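Putative aliphatic sulfonates-binding protein (Escherichia coli, PDB 2X26) probably serves as the periplasmic binding protein of an ABC-type transport system that takes up aliphatic sulfonates. Local coordinates at residues K27-S32 with Q203-T208; G78-K83 with T248-V253; G71-Y76 with A190-A195; P43-A48 with G57-I62. All coordinates share one frame; numbering follows the deposited sequence.

Overall arrangement
Contacts 2, 3 and 4 all reach the sheet of strands 33-38, 4-9, 56-59, 186-191 and 74-80. Contacts 2 and 3 share strand 74-80, with centres about 18 Å apart. They meet where Val253 packs on Tyr76. Contact 4 is the nearest neighbour of contact 3, with centres about 12 Å apart, and touches it through Leu46 and Leu74. Contact 1 is peripheral and involves helix 199-218. It meets contact 2 where Ile250 touches Leu206. Glycerol, probably from the crystallisation liquor, is bound about 3 Å from the side chain of Glu80 in contact 2. Glycerol also lies about 4 Å from that of Ser58 in contact 4, so both contacts may border a pocket.

Contact 1 (K27-S32 with Q203-T208); sequences KRYPES and QGVLAT
Arg28 extends its side chain toward Thr208. NH1 of Arg28 gives Thr208 OG1 a weak hydrogen bond of 2.9 Å, bent to 116° at the hydrogen. The two side chains run past each other in opposite directions. Thr208 CG2 lies over one face of the guanidinium, offset toward the rim. The stronger partner of Arg28 is Glu211, which forms a salt bridge with NH2. Thr208 OG1 is itself a donor, to Gly204 O at 2.9 Å. The backbone N of Thr208 reaches the same oxygen from the opposite face of the carbonyl plane. An alanine in place of Thr208 would probably leave NH1 without this weak acceptor, Gly204 O with one donor fewer and the guanidinium face without its methyl cover. The contact sets the end of helix 24-28 against helix 199-218, in one lobe of a type II periplasmic binding protein fold. Tyr29 leaves the helical path and begins a type I turn, closed by Ser32 N to Tyr29 O at 3.1 Å. With CG beside the backbone N (chi1 -57°), the Tyr29 ring is directed to helix 199-218, and OH lies 3.3 Å from Gly204 C. A side chain on Gly204 would run into that oxygen. Val205 CG2 approaches Tyr29 CE2 obliquely at 4.1 Å, and Phe201 meets the ring edge-to-face.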
loop_
_atom_site.group_PDB
_atom_site.type_symbol
_atom_site.label_atom_id
_atom_site.label_comp_id
_atom_site.label_asym_id
_atom_site.label_seq_id
_atom_site.Cartn_x
_atom_site.Cartn_y
_atom_site.Cartn_z
ATOM N N LYS A 27 19.608 8.765 10.402
ATOM C CA LYS A 27 20.998 8.403 10.566
ATOM C C LYS A 27 21.691 8.259 9.211
ATOM O O LYS A 27 22.848 8.676 9.068
ATOM C CB LYS A 27 21.102 7.107 11.353
ATOM C CG LYS A 27 20.676 7.248 12.798
ATOM C CD LYS A 27 20.919 5.944 13.555
ATOM C CE LYS A 27 19.882 4.866 13.253
ATOM N NZ LYS A 27 20.378 3.443 13.422
ATOM N N ARG A 28 20.980 7.702 8.191
ATOM C CA ARG A 28 21.647 7.518 6.890
ATOM C C ARG A 28 21.858 8.757 6.069
ATOM O O ARG A 28 22.834 8.839 5.326
ATOM C CB ARG A 28 20.944 6.518 6.019
ATOM C CG ARG A 28 21.071 5.205 6.599
ATOM C CD ARG A 28 20.508 4.185 5.712
ATOM N NE ARG A 28 20.546 2.959 6.459
ATOM C CZ ARG A 28 20.221 1.790 5.952
ATOM N NH1 ARG A 28 19.820 1.725 4.689
ATOM N NH2 ARG A 28 20.297 0.711 6.717
ATOM N N TYR A 29 20.946 9.706 6.203
ATOM C CA TYR A 29 20.956 10.946 5.478
ATOM C C TYR A 29 20.962 12.157 6.503
ATOM O O TYR A 29 19.971 12.869 6.634
ATOM C CB TYR A 29 19.741 10.981 4.565
ATOM C CG TYR A 29 19.704 9.794 3.629
ATOM C CD1 TYR A 29 20.518 9.763 2.488
ATOM C CD2 TYR A 29 18.869 8.698 3.873
ATOM C CE1 TYR A 29 20.500 8.641 1.611
ATOM C CE2 TYR A 29 18.863 7.574 3.004
ATOM C CZ TYR A 29 19.664 7.580 1.862
ATOM O OH TYR A 29 19.685 6.504 0.972
ATOM N N PRO A 30 22.076 12.358 7.213
ATOM C CA PRO A 30 22.092 13.410 8.250
ATOM C C PRO A 30 21.969 14.821 7.682
ATOM O O PRO A 30 21.763 15.780 8.417
ATOM C CB PRO A 30 23.464 13.238 8.918
ATOM C CG PRO A 30 24.280 12.381 8.001
ATOM C CD PRO A 30 23.320 11.556 7.205
ATOM N N GLU A 31 22.072 14.937 6.369
ATOM C CA GLU A 31 22.047 16.200 5.698
ATOM C C GLU A 31 20.689 16.548 5.124
ATOM O O GLU A 31 20.511 17.615 4.528
ATOM C CB GLU A 31 23.072 16.117 4.582
ATOM C CG GLU A 31 23.381 17.363 3.939
ATOM C CD GLU A 31 24.833 17.430 3.528
ATOM O OE1 GLU A 31 25.569 16.390 3.608
ATOM O OE2 GLU A 31 25.212 18.539 3.134
ATOM N N SER A 32 19.721 15.665 5.311
ATOM C CA SER A 32 18.387 15.917 4.832
ATOM C C SER A 32 17.534 16.039 6.031
ATOM O O SER A 32 17.733 15.318 7.041
ATOM C CB SER A 32 17.858 14.766 3.973
ATOM O OG SER A 32 18.714 14.563 2.847
ATOM N N GLN A 203 16.185 5.683 -4.434
ATOM C CA GLN A 203 16.499 4.272 -4.468
ATOM C C GLN A 203 17.053 3.808 -3.128
ATOM O O GLN A 203 16.692 2.713 -2.642
ATOM C CB GLN A 203 17.471 3.984 -5.605
ATOM C CG GLN A 203 16.829 4.246 -6.964
ATOM C CD GLN A 203 17.718 3.762 -8.086
ATOM O OE1 GLN A 203 18.144 2.607 -8.078
ATOM N NE2 GLN A 203 18.040 4.649 -9.024
ATOM N N GLY A 204 17.849 4.664 -2.511
ATOM C CA GLY A 204 18.487 4.350 -1.249
ATOM C C GLY A 204 17.428 4.390 -0.170
ATOM O O GLY A 204 17.471 3.577 0.780
ATOM N N VAL A 205 16.488 5.336 -0.306
ATOM C CA VAL A 205 15.407 5.443 0.702
ATOM C C VAL A 205 14.569 4.158 0.677
ATOM O O VAL A 205 14.252 3.541 1.734
ATOM C CB VAL A 205 14.526 6.726 0.515
ATOM C CG1 VAL A 205 13.269 6.625 1.319
ATOM C CG2 VAL A 205 15.341 7.989 0.922
ATOM N N LEU A 206 14.154 3.760 -0.517
ATOM C CA LEU A 206 13.333 2.553 -0.656
ATOM C C LEU A 206 14.090 1.319 -0.154
ATOM O O LEU A 206 13.502 0.480 0.544
ATOM C CB LEU A 206 12.866 2.367 -2.105
ATOM C CG LEU A 206 11.962 3.509 -2.635
ATOM C CD1 LEU A 206 11.622 3.301 -4.096
ATOM C CD2 LEU A 206 10.714 3.658 -1.829
ATOM N N ALA A 207 15.375 1.262 -0.426
ATOM C CA ALA A 207 16.186 0.131 0.007
ATOM C C ALA A 207 16.220 0.078 1.527
ATOM O O ALA A 207 16.132 -1.027 2.114
ATOM C CB ALA A 207 17.603 0.268 -0.574
ATOM N N THR A 208 16.262 1.272 2.164
ATOM C CA THR A 208 16.176 1.409 3.613
ATOM C C THR A 208 14.833 0.897 4.156
ATOM O O THR A 208 14.810 0.208 5.161
ATOM C CB THR A 208 16.362 2.864 4.047
ATOM O OG1 THR A 208 17.645 3.321 3.626
ATOM C CG2 THR A 208 16.356 2.962 5.554
#

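Contact 2 (G78-K83 with T248-V253)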
loop_
_atom_site.group_PDB
_atom_site.type_symbol
_atom_site.label_atom_id
_atom_site.label_comp_id
_atom_site.label_asym_id
_atom_site.label_seq_id
_atom_site.Cartn_x
_atom_site.Cartn_y
_atom_site.Cartn_z
ATOM N N GLY A 78 8.191 2.401 -6.754
ATOM C CA GLY A 78 8.578 1.092 -6.203
ATOM C C GLY A 78 7.347 0.267 -5.938
ATOM O O GLY A 78 6.271 0.803 -5.686
ATOM N N VAL A 79 7.520 -1.050 -5.908
ATOM C CA VAL A 79 6.381 -1.961 -5.603
ATOM C C VAL A 79 6.846 -3.069 -4.639
ATOM O O VAL A 79 8.013 -3.517 -4.654
ATOM C CB VAL A 79 5.771 -2.594 -6.909
ATOM C CG1 VAL A 79 6.846 -3.431 -7.693
ATOM C CG2 VAL A 79 4.497 -3.423 -6.604
ATOM N N GLU A 80 5.949 -3.452 -3.743
ATOM C CA GLU A 80 6.166 -4.580 -2.792
ATOM C C GLU A 80 5.269 -5.736 -3.233
ATOM O O GLU A 80 4.229 -5.499 -3.867
ATOM C CB GLU A 80 5.703 -4.145 -1.405
ATOM C CG GLU A 80 6.514 -3.024 -0.859
ATOM C CD GLU A 80 5.973 -2.313 0.377
ATOM O OE1 GLU A 80 4.832 -1.759 0.431
ATOM O OE2 GLU A 80 6.786 -2.159 1.278
ATOM N N PRO A 81 5.595 -6.970 -2.815
ATOM C CA PRO A 81 4.772 -8.114 -3.259
ATOM C C PRO A 81 3.367 -8.032 -2.709
ATOM O O PRO A 81 3.164 -7.457 -1.673
ATOM C CB PRO A 81 5.481 -9.332 -2.651
ATOM C CG PRO A 81 6.911 -8.823 -2.278
ATOM C CD PRO A 81 6.718 -7.366 -1.941
ATOM N N PRO A 82 2.414 -8.642 -3.393
ATOM C CA PRO A 82 1.080 -8.712 -2.851
ATOM C C PRO A 82 1.011 -9.584 -1.574
ATOM O O PRO A 82 1.897 -10.399 -1.337
ATOM C CB PRO A 82 0.287 -9.447 -3.954
ATOM C CG PRO A 82 1.218 -10.132 -4.765
ATOM C CD PRO A 82 2.571 -9.460 -4.604
ATOM N N LYS A 83 -0.057 -9.380 -0.804
ATOM C CA LYS A 83 -0.263 -10.131 0.443
ATOM C C LYS A 83 -1.567 -10.881 0.317
ATOM O O LYS A 83 -2.551 -10.511 0.957
ATOM C CB LYS A 83 -0.360 -9.160 1.646
ATOM C CG LYS A 83 0.892 -8.298 1.896
ATOM C CD LYS A 83 0.845 -7.612 3.315
ATOM C CE LYS A 83 -0.544 -7.060 3.766
ATOM N NZ LYS A 83 -0.787 -6.875 5.296
ATOM N N THR A 248 9.165 -9.177 2.359
ATOM C CA THR A 248 8.982 -7.978 1.577
ATOM C C THR A 248 10.218 -7.700 0.760
ATOM O O THR A 248 11.346 -7.941 1.218
ATOM C CB THR A 248 8.774 -6.806 2.505
ATOM O OG1 THR A 248 7.480 -6.959 3.077
ATOM C CG2 THR A 248 8.837 -5.434 1.748
ATOM N N THR A 249 10.008 -7.270 -0.478
ATOM C CA THR A 249 11.058 -6.700 -1.298
ATOM C C THR A 249 10.464 -5.369 -1.780
ATOM O O THR A 249 9.271 -5.226 -1.844
ATOM C CB THR A 249 11.409 -7.594 -2.503
ATOM O OG1 THR A 249 10.228 -7.866 -3.288
ATOM C CG2 THR A 249 12.034 -8.959 -2.023
ATOM N N ILE A 250 11.299 -4.384 -2.045
ATOM C CA ILE A 250 10.849 -3.194 -2.785
ATOM C C ILE A 250 11.691 -3.109 -4.071
ATOM O O ILE A 250 12.942 -3.079 -4.024
ATOM C CB ILE A 250 10.941 -1.916 -1.975
ATOM C CG1 ILE A 250 10.095 -2.091 -0.688
ATOM C CG2 ILE A 250 10.316 -0.754 -2.807
ATOM C CD1 ILE A 250 10.413 -1.151 0.432
ATOM N N LYS A 251 11.000 -3.156 -5.200
ATOM C CA LYS A 251 11.638 -3.221 -6.506
ATOM C C LYS A 251 11.093 -2.181 -7.467
ATOM O O LYS A 251 9.974 -1.710 -7.340
ATOM C CB LYS A 251 11.376 -4.624 -7.115
ATOM C CG LYS A 251 11.870 -5.795 -6.281
ATOM C CD LYS A 251 11.539 -7.119 -7.022
ATOM C CE LYS A 251 11.988 -8.353 -6.243
ATOM N NZ LYS A 251 12.052 -9.494 -7.195
ATOM N N PRO A 252 11.901 -1.824 -8.483
ATOM C CA PRO A 252 11.312 -1.061 -9.577
ATOM C C PRO A 252 10.120 -1.818 -10.114
ATOM O O PRO A 252 10.091 -3.058 -10.051
ATOM C CB PRO A 252 12.430 -1.039 -10.639
ATOM C CG PRO A 252 13.677 -1.426 -9.922
ATOM C CD PRO A 252 13.275 -2.288 -8.769
ATOM N N VAL A 253 9.125 -1.081 -10.591
ATOM C CA VAL A 253 7.925 -1.643 -11.148
ATOM C C VAL A 253 8.216 -2.228 -12.523
ATOM O O VAL A 253 8.565 -1.502 -13.453
ATOM C CB VAL A 253 6.835 -0.559 -11.253
ATOM C CG1 VAL A 253 5.481 -1.191 -11.611
ATOM C CG2 VAL A 253 6.692 0.165 -9.887
HETATM O O HOH W 1 8.663 -6.170 -4.970
#
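Glu80 and Ile250 lie side by side and point the same way. Glu80 CG and Ile250 CG1 both sit beside their own backbone N (chi1 -64° and -58°), and the two carbons come to 3.7 Å. Further out, Glu80 OE2 stays beside the isoleucine chain, and Thr248 CG2 also approaches this oxygen. The carboxylate finds its polar partners elsewhere: OE2 bonds to Tyr188 OH, and OE1 to Ser186 OG and a glycerol. Ile250 also packs on Leu206 and Phe209 of helix 199-218.

Strand 74-80 is an outermost strand of its sheet, and the loop 248-253 adds a single antiparallel bridge to it. Val79 and Lys251 form the hydrogen-bonded pair. Val79 N donates to Lys251 O at 2.9 Å, and Lys251 N to Val79 O at 3.1 Å. CA-H...O contacts accompany the bridge, as from Gly78 CA to Lys251 O.

Val79 CG1 stands between its backbone N and carbonyl carbon and is 3.6 Å from Lys251 O. Val79 CB also meets Val253 CG2 at 4.2 Å.

Pro81 and Thr249 cross at about a right angle. The proline edge formed by CG and CD is turned to the threonine, with Pro81 CG 3.6 Å from Thr249 OG1. Pro81 CD also approaches Thr249 N, a buried donor with no partner in the model. A water donates to Val79 O at 2.7 Å and is hydrogen-bonded to Thr249 OG1 at 2.9 Å, linking strand and loop beside the bridge.

Contact 3 (G71-Y76 with A190-A195)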
loop_
_atom_site.group_PDB
_atom_site.type_symbol
_atom_site.label_atom_id
_atom_site.label_comp_id
_atom_site.label_asym_id
_atom_site.label_seq_id
_atom_site.Cartn_x
_atom_site.Cartn_y
_atom_site.Cartn_z
ATOM N N GLY A 71 -6.048 12.886 -13.324
ATOM C CA GLY A 71 -4.994 13.706 -13.901
ATOM C C GLY A 71 -3.763 13.917 -13.019
ATOM O O GLY A 71 -2.830 14.560 -13.481
ATOM N N ALA A 72 -3.682 13.347 -11.813
ATOM C CA ALA A 72 -2.468 13.540 -11.029
ATOM C C ALA A 72 -1.289 12.877 -11.730
ATOM O O ALA A 72 -1.423 11.779 -12.320
ATOM C CB ALA A 72 -2.628 13.073 -9.609
ATOM N N ASP A 73 -0.151 13.557 -11.745
ATOM C CA ASP A 73 1.019 13.039 -12.476
ATOM C C ASP A 73 1.929 12.230 -11.531
ATOM O O ASP A 73 3.135 12.110 -11.755
ATOM C CB ASP A 73 1.803 14.165 -13.153
ATOM C CG ASP A 73 2.888 13.644 -14.134
ATOM O OD1 ASP A 73 2.789 12.502 -14.665
ATOM O OD2 ASP A 73 3.862 14.398 -14.370
ATOM N N LEU A 74 1.344 11.608 -10.532
ATOM C CA LEU A 74 2.145 10.880 -9.526
ATOM C C LEU A 74 2.682 9.587 -10.084
ATOM O O LEU A 74 1.945 8.857 -10.742
ATOM C CB LEU A 74 1.259 10.540 -8.369
ATOM C CG LEU A 74 0.529 11.745 -7.837
ATOM C CD1 LEU A 74 -0.399 11.241 -6.711
ATOM C CD2 LEU A 74 1.522 12.799 -7.308
ATOM N N VAL A 75 3.952 9.292 -9.845
ATOM C CA VAL A 75 4.602 8.155 -10.500
ATOM C C VAL A 75 4.819 7.050 -9.495
ATOM O O VAL A 75 5.070 7.332 -8.293
ATOM C CB VAL A 75 5.940 8.548 -11.136
ATOM C CG1 VAL A 75 5.692 9.506 -12.296
ATOM C CG2 VAL A 75 6.921 9.166 -10.144
ATOM N N TYR A 76 4.745 5.800 -9.983
ATOM C CA TYR A 76 5.075 4.639 -9.166
ATOM C C TYR A 76 6.594 4.495 -9.149
ATOM O O TYR A 76 7.214 4.240 -10.194
ATOM C CB TYR A 76 4.473 3.384 -9.788
ATOM C CG TYR A 76 2.970 3.388 -9.940
ATOM C CD1 TYR A 76 2.130 2.916 -8.902
ATOM C CD2 TYR A 76 2.387 3.792 -11.108
ATOM C CE1 TYR A 76 0.726 2.899 -9.045
ATOM C CE2 TYR A 76 0.984 3.794 -11.279
ATOM C CZ TYR A 76 0.162 3.345 -10.237
ATOM O OH TYR A 76 -1.218 3.319 -10.389
ATOM N N ALA A 190 5.730 9.055 -5.820
ATOM C CA ALA A 190 6.290 10.392 -5.670
ATOM C C ALA A 190 5.822 11.257 -6.800
ATOM O O ALA A 190 5.349 10.749 -7.776
ATOM C CB ALA A 190 7.813 10.333 -5.698
ATOM N N ALA A 191 5.983 12.578 -6.678
ATOM C CA ALA A 191 5.839 13.437 -7.845
ATOM C C ALA A 191 6.997 13.221 -8.823
ATOM O O ALA A 191 8.154 12.988 -8.415
ATOM C CB ALA A 191 5.766 14.897 -7.408
ATOM N N ARG A 192 6.685 13.248 -10.124
ATOM C CA ARG A 192 7.718 12.966 -11.097
ATOM C C ARG A 192 8.963 13.862 -11.003
ATOM O O ARG A 192 10.090 13.367 -11.084
ATOM C CB ARG A 192 7.150 12.880 -12.502
ATOM C CG ARG A 192 8.174 12.440 -13.558
ATOM C CD ARG A 192 7.617 12.671 -14.955
ATOM N NE ARG A 192 6.237 12.194 -15.058
ATOM C CZ ARG A 192 5.910 10.980 -15.485
ATOM N NH1 ARG A 192 6.878 10.115 -15.835
ATOM N NH2 ARG A 192 4.621 10.611 -15.521
ATOM N N PRO A 193 8.791 15.169 -10.775
ATOM C CA PRO A 193 9.993 15.995 -10.750
ATOM C C PRO A 193 10.888 15.635 -9.578
ATOM O O PRO A 193 12.125 15.684 -9.712
ATOM C CB PRO A 193 9.424 17.419 -10.573
ATOM C CG PRO A 193 8.130 17.363 -11.186
ATOM C CD PRO A 193 7.577 16.004 -10.779
ATOM N N TYR A 194 10.298 15.233 -8.444
ATOM C CA TYR A 194 11.112 14.877 -7.277
ATOM C C TYR A 194 11.856 13.589 -7.518
ATOM O O TYR A 194 12.995 13.471 -7.105
ATOM C CB TYR A 194 10.246 14.683 -6.019
ATOM C CG TYR A 194 10.990 14.519 -4.701
ATOM C CD1 TYR A 194 11.347 15.638 -3.940
ATOM C CD2 TYR A 194 11.321 13.252 -4.197
ATOM C CE1 TYR A 194 12.014 15.517 -2.710
ATOM C CE2 TYR A 194 12.026 13.121 -2.965
ATOM C CZ TYR A 194 12.352 14.250 -2.222
ATOM O OH TYR A 194 12.989 14.137 -0.988
ATOM N N ALA A 195 11.196 12.630 -8.162
ATOM C CA ALA A 195 11.831 11.350 -8.446
ATOM C C ALA A 195 12.992 11.572 -9.455
ATOM O O ALA A 195 14.071 10.986 -9.280
ATOM C CB ALA A 195 10.809 10.397 -9.005
#
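Val75 and Ala190 form a hydrogen-bonded antiparallel pair between strands 74-80 and 186-191 of the sheet. Both backbone donors are satisfied: Val75 N by Ala190 O at 2.9 Å, and Ala190 N by Val75 O at 3.1 Å. Just beyond the pair, strand 186-191 gives way to helix 192-197. Ala191 takes the N-cap position, and its carbonyl oxygen accepts from Ala195 N within the first turn. The first residue of that helix, Arg192, carries the side-chain link to Asp73. NH2 of Arg192 donates to Asp73 OD1 at 2.8 Å in a nearly straight bond (174°). It meets the oxygen on the syn side. The second bond of this salt bridge, from Arg192 NE to Asp73 OD2, is weak at 3.3 Å. The chain of Arg192 is bent at chi3 (-46°), and the guanidinium and carboxylate planes are 28° apart. NH2 has a second acceptor in Gln282 O. A leucine in place of Arg192 would probably leave the Asp73 carboxylate without this counter-charge and Gln282 O without this donor. Leu74 O accepts from Gln68 NE2, outside the two segments. Val75 adds apolar cover. Its CG2 touches Ala195 CB at 4.2 Å, while its CG1 lies over the centre of the guanidinium face, 3.5 Å from Arg192 CZ.

Contact 4 (P43-A48 with G57-I62)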
loop_
_atom_site.group_PDB
_atom_site.type_symbol
_atom_site.label_atom_id
_atom_site.label_comp_id
_atom_site.label_asym_id
_atom_site.label_seq_id
_atom_site.Cartn_x
_atom_site.Cartn_y
_atom_site.Cartn_z
ATOM N N PRO A 43 -5.970 7.625 -0.021
ATOM C CA PRO A 43 -6.502 8.758 -0.760
ATOM C C PRO A 43 -6.104 10.119 -0.179
ATOM O O PRO A 43 -5.664 10.992 -0.918
ATOM C CB PRO A 43 -8.042 8.515 -0.725
ATOM C CG PRO A 43 -8.124 6.990 -0.846
ATOM C CD PRO A 43 -6.986 6.550 0.114
ATOM N N GLN A 44 -6.254 10.289 1.129
ATOM C CA GLN A 44 -5.823 11.515 1.792
ATOM C C GLN A 44 -4.329 11.755 1.595
ATOM O O GLN A 44 -3.897 12.912 1.362
ATOM C CB GLN A 44 -6.113 11.459 3.294
ATOM C CG GLN A 44 -7.610 11.468 3.624
ATOM C CD GLN A 44 -8.231 10.075 3.744
ATOM O OE1 GLN A 44 -7.958 9.182 2.948
ATOM N NE2 GLN A 44 -9.118 9.904 4.750
ATOM N N MET A 45 -3.519 10.695 1.646
ATOM C CA MET A 45 -2.071 10.848 1.432
ATOM C C MET A 45 -1.815 11.343 0.014
ATOM O O MET A 45 -0.942 12.195 -0.224
ATOM C CB MET A 45 -1.309 9.522 1.689
ATOM C CG MET A 45 0.238 9.589 1.480
ATOM S SD MET A 45 0.751 9.333 -0.237
ATOM C CE MET A 45 2.235 10.295 -0.390
ATOM N N LEU A 46 -2.565 10.816 -0.945
ATOM C CA LEU A 46 -2.247 11.153 -2.338
ATOM C C LEU A 46 -2.665 12.591 -2.668
ATOM O O LEU A 46 -2.061 13.225 -3.506
ATOM C CB LEU A 46 -2.894 10.184 -3.320
ATOM C CG LEU A 46 -2.273 8.766 -3.282
ATOM C CD1 LEU A 46 -2.956 7.854 -4.317
ATOM C CD2 LEU A 46 -0.732 8.674 -3.405
ATOM N N GLU A 47 -3.707 13.057 -1.997
ATOM C CA GLU A 47 -4.099 14.461 -2.049
ATOM C C GLU A 47 -2.928 15.352 -1.622
ATOM O O GLU A 47 -2.590 16.339 -2.281
ATOM C CB GLU A 47 -5.363 14.699 -1.195
ATOM C CG GLU A 47 -6.560 13.949 -1.827
ATOM C CD GLU A 47 -7.914 14.147 -1.155
ATOM O OE1 GLU A 47 -7.976 14.497 0.056
ATOM O OE2 GLU A 47 -8.939 13.948 -1.872
ATOM N N ALA A 48 -2.291 14.992 -0.518
ATOM C CA ALA A 48 -1.138 15.727 -0.038
ATOM C C ALA A 48 0.031 15.643 -1.038
ATOM O O ALA A 48 0.692 16.644 -1.315
ATOM C CB ALA A 48 -0.710 15.182 1.375
ATOM N N GLY A 57 5.194 8.657 -0.735
ATOM C CA GLY A 57 4.117 8.029 0.024
ATOM C C GLY A 57 3.939 6.550 -0.270
ATOM O O GLY A 57 4.369 6.067 -1.316
ATOM N N SER A 58 3.373 5.838 0.712
ATOM C CA SER A 58 3.081 4.420 0.597
ATOM C C SER A 58 1.548 4.214 0.558
ATOM O O SER A 58 0.814 4.751 1.404
ATOM C CB SER A 58 3.631 3.779 1.872
ATOM O OG SER A 58 2.914 2.605 2.168
ATOM N N THR A 59 1.056 3.453 -0.409
ATOM C CA THR A 59 -0.383 3.128 -0.492
ATOM C C THR A 59 -0.520 1.780 -1.191
ATOM O O THR A 59 0.442 1.256 -1.742
ATOM C CB THR A 59 -1.323 4.153 -1.270
ATOM O OG1 THR A 59 -1.255 3.884 -2.663
ATOM C CG2 THR A 59 -1.026 5.644 -1.023
ATOM N N GLY A 60 -1.721 1.227 -1.132
ATOM C CA GLY A 60 -2.049 -0.001 -1.845
ATOM C C GLY A 60 -2.197 0.254 -3.325
ATOM O O GLY A 60 -1.941 1.361 -3.800
ATOM N N ASP A 61 -2.654 -0.759 -4.053
ATOM C CA ASP A 61 -2.773 -0.628 -5.505
ATOM C C ASP A 61 -3.985 0.221 -5.965
ATOM O O ASP A 61 -3.986 0.788 -7.090
ATOM C CB ASP A 61 -2.750 -2.007 -6.178
ATOM C CG ASP A 61 -3.792 -2.982 -5.641
ATOM O OD1 ASP A 61 -4.026 -3.015 -4.412
ATOM O OD2 ASP A 61 -4.359 -3.763 -6.480
ATOM N N ILE A 62 -4.972 0.392 -5.092
ATOM C CA ILE A 62 -6.186 1.068 -5.520
ATOM C C ILE A 62 -6.145 2.606 -5.493
ATOM O O ILE A 62 -6.460 3.230 -6.528
ATOM C CB ILE A 62 -7.455 0.560 -4.757
ATOM C CG1 ILE A 62 -7.652 -0.959 -4.922
ATOM C CG2 ILE A 62 -8.684 1.383 -5.215
ATOM C CD1 ILE A 62 -7.463 -1.474 -6.347
#
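Leu46 and Thr59 meet tip to tip in the apolar part of this contact. Leu46 CD2 is 3.9 Å from Thr59 CG2 in the conformer described. Thr59 has its CG2 beside the backbone N and anti to the carbonyl carbon, which places the methyl at the leucine. Pro63 and Ala67 of helix 62-69 also touch Leu46. Met45 crosses Thr59 at about a right angle, with Met45 SD 4.2 Å from Thr59 CG2. Both residues have two deposited conformers, and the position of the Met45 methyl against Gly57 is doubtful.

The backbones set the frame. Helix 42-51 follows strand 33-38 and leads to strand 56-59, a parallel beta-alpha-beta crossover. The segment axes approach to 8.7 Å and run nearly antiparallel, at 151°.

The polar groups turn to other partners. Thr59 OG1 donates to a lone pair of Gly60 O at 2.9 Å, within its own segment. Ser58 points away from the helix, and its OG bonds to Ser13 OG.

Between the two segments the contact is carried mainly by apolar groups, with no polar bond across it, so the fit of helix on strand probably rests on shape and burial more than on directed bonds.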